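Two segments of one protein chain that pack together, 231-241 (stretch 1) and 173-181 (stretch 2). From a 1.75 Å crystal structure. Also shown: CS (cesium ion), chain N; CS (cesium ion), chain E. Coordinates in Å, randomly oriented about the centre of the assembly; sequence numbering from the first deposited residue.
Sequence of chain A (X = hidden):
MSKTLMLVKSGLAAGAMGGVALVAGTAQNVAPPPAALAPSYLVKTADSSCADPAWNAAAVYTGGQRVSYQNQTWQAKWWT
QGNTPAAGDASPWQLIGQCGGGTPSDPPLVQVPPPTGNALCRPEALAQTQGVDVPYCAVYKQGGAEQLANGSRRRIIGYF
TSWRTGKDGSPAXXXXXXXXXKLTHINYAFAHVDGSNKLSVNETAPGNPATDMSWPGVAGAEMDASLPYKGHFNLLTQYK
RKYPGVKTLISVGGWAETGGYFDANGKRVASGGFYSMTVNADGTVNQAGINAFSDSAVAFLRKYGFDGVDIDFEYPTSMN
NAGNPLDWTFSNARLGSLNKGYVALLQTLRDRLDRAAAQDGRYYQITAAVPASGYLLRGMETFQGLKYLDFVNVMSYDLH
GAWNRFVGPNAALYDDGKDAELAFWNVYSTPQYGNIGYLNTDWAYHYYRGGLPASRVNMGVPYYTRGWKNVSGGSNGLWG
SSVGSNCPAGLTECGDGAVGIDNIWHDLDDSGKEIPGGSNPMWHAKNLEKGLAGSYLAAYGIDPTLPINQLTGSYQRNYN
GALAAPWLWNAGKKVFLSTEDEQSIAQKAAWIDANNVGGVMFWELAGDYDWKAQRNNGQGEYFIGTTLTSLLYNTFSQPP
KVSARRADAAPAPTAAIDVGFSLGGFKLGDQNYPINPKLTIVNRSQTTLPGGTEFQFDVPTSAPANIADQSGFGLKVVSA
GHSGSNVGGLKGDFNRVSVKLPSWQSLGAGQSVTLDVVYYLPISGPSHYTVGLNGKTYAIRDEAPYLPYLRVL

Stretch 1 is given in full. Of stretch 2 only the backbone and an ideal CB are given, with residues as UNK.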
# COMPACT_ATOMS: atom_id res chain seq x y z
N GLY A 231 21.69 5.96 17.48
CA GLY A 231 21.13 5.14 16.42
C GLY A 231 20.57 5.87 15.20
O GLY A 231 20.84 7.06 14.99
N HIS A 232 19.81 5.13 14.39
CA HIS A 232 19.16 5.72 13.21
C HIS A 232 18.33 6.95 13.59
O HIS A 232 18.29 7.93 12.84
CB HIS A 232 18.22 4.72 12.53
CG HIS A 232 18.90 3.51 11.94
ND1 HIS A 232 19.98 3.59 11.08
CD2 HIS A 232 18.61 2.19 12.06
CE1 HIS A 232 20.33 2.37 10.72
NE2 HIS A 232 19.51 1.51 11.28
N PHE A 233 17.64 6.88 14.72
CA PHE A 233 16.70 7.95 15.08
C PHE A 233 17.42 9.28 15.32
O PHE A 233 16.90 10.34 14.99
CB PHE A 233 15.90 7.57 16.33
CG PHE A 233 14.82 6.52 16.09
CD1 PHE A 233 14.69 5.88 14.87
CD2 PHE A 233 13.93 6.19 17.11
CE1 PHE A 233 13.70 4.91 14.67
CE2 PHE A 233 12.94 5.24 16.93
CZ PHE A 233 12.82 4.60 15.70
N ASN A 234 18.60 9.21 15.92
CA ASN A 234 19.40 10.42 16.15
C ASN A 234 19.71 11.11 14.81
O ASN A 234 19.53 12.33 14.66
CB ASN A 234 20.69 10.04 16.89
CG ASN A 234 21.51 11.25 17.32
OD1 ASN A 234 21.99 12.01 16.48
ND2 ASN A 234 21.68 11.42 18.62
N LEU A 235 20.16 10.34 13.83
CA LEU A 235 20.46 10.89 12.51
C LEU A 235 19.19 11.41 11.82
O LEU A 235 19.22 12.48 11.20
CB LEU A 235 21.16 9.84 11.63
CG LEU A 235 22.59 9.52 12.09
CD1 LEU A 235 23.27 8.47 11.22
CD2 LEU A 235 23.43 10.80 12.12
N LEU A 236 18.07 10.70 11.93
CA LEU A 236 16.82 11.19 11.33
C LEU A 236 16.46 12.57 11.89
O LEU A 236 16.13 13.49 11.14
CB LEU A 236 15.67 10.21 11.56
CG LEU A 236 15.75 8.87 10.82
CD1 LEU A 236 14.56 8.00 11.24
CD2 LEU A 236 15.76 9.07 9.32
N THR A 237 16.56 12.72 13.20
CA THR A 237 16.22 13.99 13.84
C THR A 237 17.13 15.11 13.35
O THR A 237 16.68 16.22 13.05
CB THR A 237 16.31 13.87 15.37
OG1 THR A 237 15.36 12.90 15.81
CG2 THR A 237 16.00 15.21 16.04
N GLN A 238 18.42 14.80 13.24
CA GLN A 238 19.39 15.78 12.76
C GLN A 238 19.15 16.24 11.32
O GLN A 238 19.19 17.44 11.02
CB GLN A 238 20.79 15.21 12.85
CG GLN A 238 21.37 15.18 14.23
CD GLN A 238 22.82 14.79 14.19
OE1 GLN A 238 23.67 15.64 13.95
NE2 GLN A 238 23.10 13.51 14.38
N TYR A 239 18.92 15.29 10.43
CA TYR A 239 18.78 15.65 9.02
C TYR A 239 17.47 16.38 8.76
O TYR A 239 17.41 17.22 7.87
CB TYR A 239 18.90 14.41 8.13
CG TYR A 239 20.35 14.07 7.84
CD1 TYR A 239 21.09 13.31 8.72
CD2 TYR A 239 20.98 14.56 6.70
CE1 TYR A 239 22.43 13.03 8.47
CE2 TYR A 239 22.31 14.28 6.44
CZ TYR A 239 23.03 13.51 7.33
OH TYR A 239 24.36 13.24 7.08
N LYS A 240 16.44 16.09 9.54
CA LYS A 240 15.18 16.81 9.38
C LYS A 240 15.35 18.30 9.65
O LYS A 240 14.59 19.10 9.11
CB LYS A 240 14.10 16.22 10.29
CG LYS A 240 13.57 14.90 9.78
CD LYS A 240 12.09 14.74 10.05
CE LYS A 240 11.79 14.59 11.50
NZ LYS A 240 10.32 14.39 11.72
N ARG A 241 16.33 18.68 10.46
CA ARG A 241 16.58 20.09 10.71
C ARG A 241 17.08 20.80 9.45
O ARG A 241 16.77 21.97 9.21
CB ARG A 241 17.60 20.28 11.83
CG ARG A 241 17.19 19.65 13.14
CD ARG A 241 18.27 19.88 14.17
NE ARG A 241 17.99 19.22 15.44
CZ ARG A 241 18.94 18.67 16.19
NH1 ARG A 241 20.20 18.71 15.78
NH2 ARG A 241 18.62 18.09 17.34
N UNK A 173 23.60 0.97 4.82
CA UNK A 173 22.83 2.09 4.30
C UNK A 173 22.25 2.82 5.49
O UNK A 173 21.34 2.33 6.15
CB UNK A 173 21.74 1.63 3.33
N UNK A 174 22.81 3.99 5.77
CA UNK A 174 22.50 4.75 6.98
C UNK A 174 21.60 5.93 6.65
O UNK A 174 21.40 6.27 5.48
CB UNK A 174 23.78 5.24 7.66
N UNK A 175 21.06 6.57 7.69
CA UNK A 175 20.12 7.67 7.47
C UNK A 175 20.83 8.82 6.76
O UNK A 175 20.21 9.62 6.05
CB UNK A 175 19.52 8.15 8.79
N UNK A 176 22.15 8.88 6.91
CA UNK A 176 22.96 9.89 6.25
C UNK A 176 23.14 9.62 4.75
O UNK A 176 23.61 10.50 4.03
CB UNK A 176 24.33 9.97 6.93
N UNK A 177 22.78 8.42 4.28
CA UNK A 177 22.89 8.06 2.87
C UNK A 177 21.62 8.36 2.07
O UNK A 177 21.60 8.25 0.84
CB UNK A 177 23.23 6.57 2.75
N UNK A 178 20.55 8.70 2.79
CA UNK A 178 19.27 9.02 2.19
C UNK A 178 19.36 10.29 1.34
O UNK A 178 20.02 11.25 1.74
CB UNK A 178 18.21 9.18 3.28
N UNK A 179 18.73 10.29 0.15
CA UNK A 179 18.66 11.51 -0.66
C UNK A 179 17.60 12.48 -0.14
O UNK A 179 16.53 12.65 -0.73
CB UNK A 179 18.37 11.16 -2.12
N UNK A 180 17.90 13.11 0.99
CA UNK A 180 16.95 13.99 1.66
C UNK A 180 16.39 15.11 0.77
O UNK A 180 15.24 15.51 0.94
CB UNK A 180 17.62 14.61 2.89
N UNK A 181 17.20 15.61 -0.16
CA UNK A 181 16.78 16.73 -0.99
C UNK A 181 15.86 16.31 -2.14
O UNK A 181 15.42 17.15 -2.92
CB UNK A 181 18.01 17.44 -1.55
CS CS N . 23.08 12.39 1.42
CS CS E . 26.37 16.25 14.99

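Stretch 1 is a helix that presents His232, Leu235, Leu236, Tyr239 and Lys240 to the irregular segment 173-181. At position 173 CA-to-CB points away from the helix, so stretch 1 sets little limit on the choice; the residue is Tyr173, whose ring stays out of contact.

Position 174 points sideways, its ideal CB 4.8 Å from Leu235 CD1 and 5.4 Å from His232 ND1. A medium-sized apolar chain would suit. It is Leu174, and its CD2 lies 4.4 Å from His232 CE1, near the plane of the imidazole and at its edge.

Position 175 comes closest to the helix backbone, its CA lying nearest that of Leu235. Its CB points toward the helix, 3.7 Å from Leu235 CB, 3.9 Å from Leu236 CD2 and 4.2 Å from His232 O, which leaves little room along that direction and favours a small side chain. Ala175 fits, its methyl packing on both leucines. A water lies 2.8 Å from both Ala175 N and His232 ND1, linking backbone to imidazole.

At position 176 the ideal CB is already 3.3 Å from Tyr239 OH, a tight approach. CA-to-CB points sideways, so a small residue such as serine or alanine fits, though closely, and a longer one would do best leading away from the hydroxyl. The residue is Ser176, with chi1 in p, and its OG leads away in this manner; Ser176 O binds the cesium ion of chain N at 3.3 Å.

Position 177 points away and is unconstrained by the helix, so polar residues are plausible. Asp177 serves its own segment: its OD2 accepts a 2.8 Å hydrogen bond from Leu174 N.

Position 178 points toward stretch 1 but has nothing of it within 5.5 Å of the ideal CB, so a longer apolar chain could bridge the gap. Ile178 does so modestly, CD1 reaching to 4.4 Å from Leu236 CD2. Position 179 is out of reach and permissive; it is Pro179.

Position 180 points toward the helix with its ideal CB 5.1 Å from Tyr239 CD2, leaving space for a large, flat group alongside the tyrosine. Trp180 fills it. Its five-membered ring forms an offset stack with the Tyr239 ring (centroids 4.7 Å apart, planes at 13°), while Tyr239 CB sits over the indole face, 3.3 Å from Trp180 CE2. Leu236 CD2 meets the ring edge, 3.8 Å from Trp180 CZ2. A 3.0 Å hydrogen bond from Trp180 NE1 to Ala175 O helps hold the indole in place.

Position 181 is likewise out of reach; it is Ser181.

Stretch 2 173-181: YLASDIPWS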
# COMPACT_ATOMS: atom_id res chain seq x y z
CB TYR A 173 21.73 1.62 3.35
CG TYR A 173 21.06 2.77 2.62
CD1 TYR A 173 19.99 3.45 3.18
CD2 TYR A 173 21.52 3.18 1.38
CE1 TYR A 173 19.38 4.50 2.52
CE2 TYR A 173 20.93 4.24 0.70
CZ TYR A 173 19.85 4.89 1.28
OH TYR A 173 19.25 5.93 0.60
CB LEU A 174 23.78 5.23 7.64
CG LEU A 174 24.80 4.12 7.91
CD1 LEU A 174 26.00 4.71 8.66
CD2 LEU A 174 24.15 2.99 8.71
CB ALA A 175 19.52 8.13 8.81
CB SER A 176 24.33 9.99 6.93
OG SER A 176 24.94 8.72 7.04
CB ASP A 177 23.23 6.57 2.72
CG ASP A 177 24.58 6.22 3.33
OD1 ASP A 177 25.53 6.98 3.09
OD2 ASP A 177 24.68 5.22 4.07
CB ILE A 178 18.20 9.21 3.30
CG1 ILE A 178 17.92 7.89 4.02
CG2 ILE A 178 16.90 9.78 2.73
CD1 ILE A 178 16.99 8.05 5.23
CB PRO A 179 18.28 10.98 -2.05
CG PRO A 179 17.48 9.74 -1.77
CD PRO A 179 18.16 9.12 -0.56
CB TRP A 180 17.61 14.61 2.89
CG TRP A 180 17.79 13.64 4.02
CD1 TRP A 180 18.85 12.80 4.22
CD2 TRP A 180 16.88 13.42 5.10
NE1 TRP A 180 18.66 12.08 5.38
CE2 TRP A 180 17.46 12.43 5.93
CE3 TRP A 180 15.65 13.97 5.46
CZ2 TRP A 180 16.82 11.97 7.09
CZ3 TRP A 180 15.03 13.51 6.62
CH2 TRP A 180 15.62 12.52 7.41
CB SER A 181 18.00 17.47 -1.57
OG SER A 181 18.65 16.67 -2.53
O HOH W 1 21.57 5.76 10.31
O HOH W 2 25.11 13.01 3.72
O HOH W 3 22.20 14.87 2.78
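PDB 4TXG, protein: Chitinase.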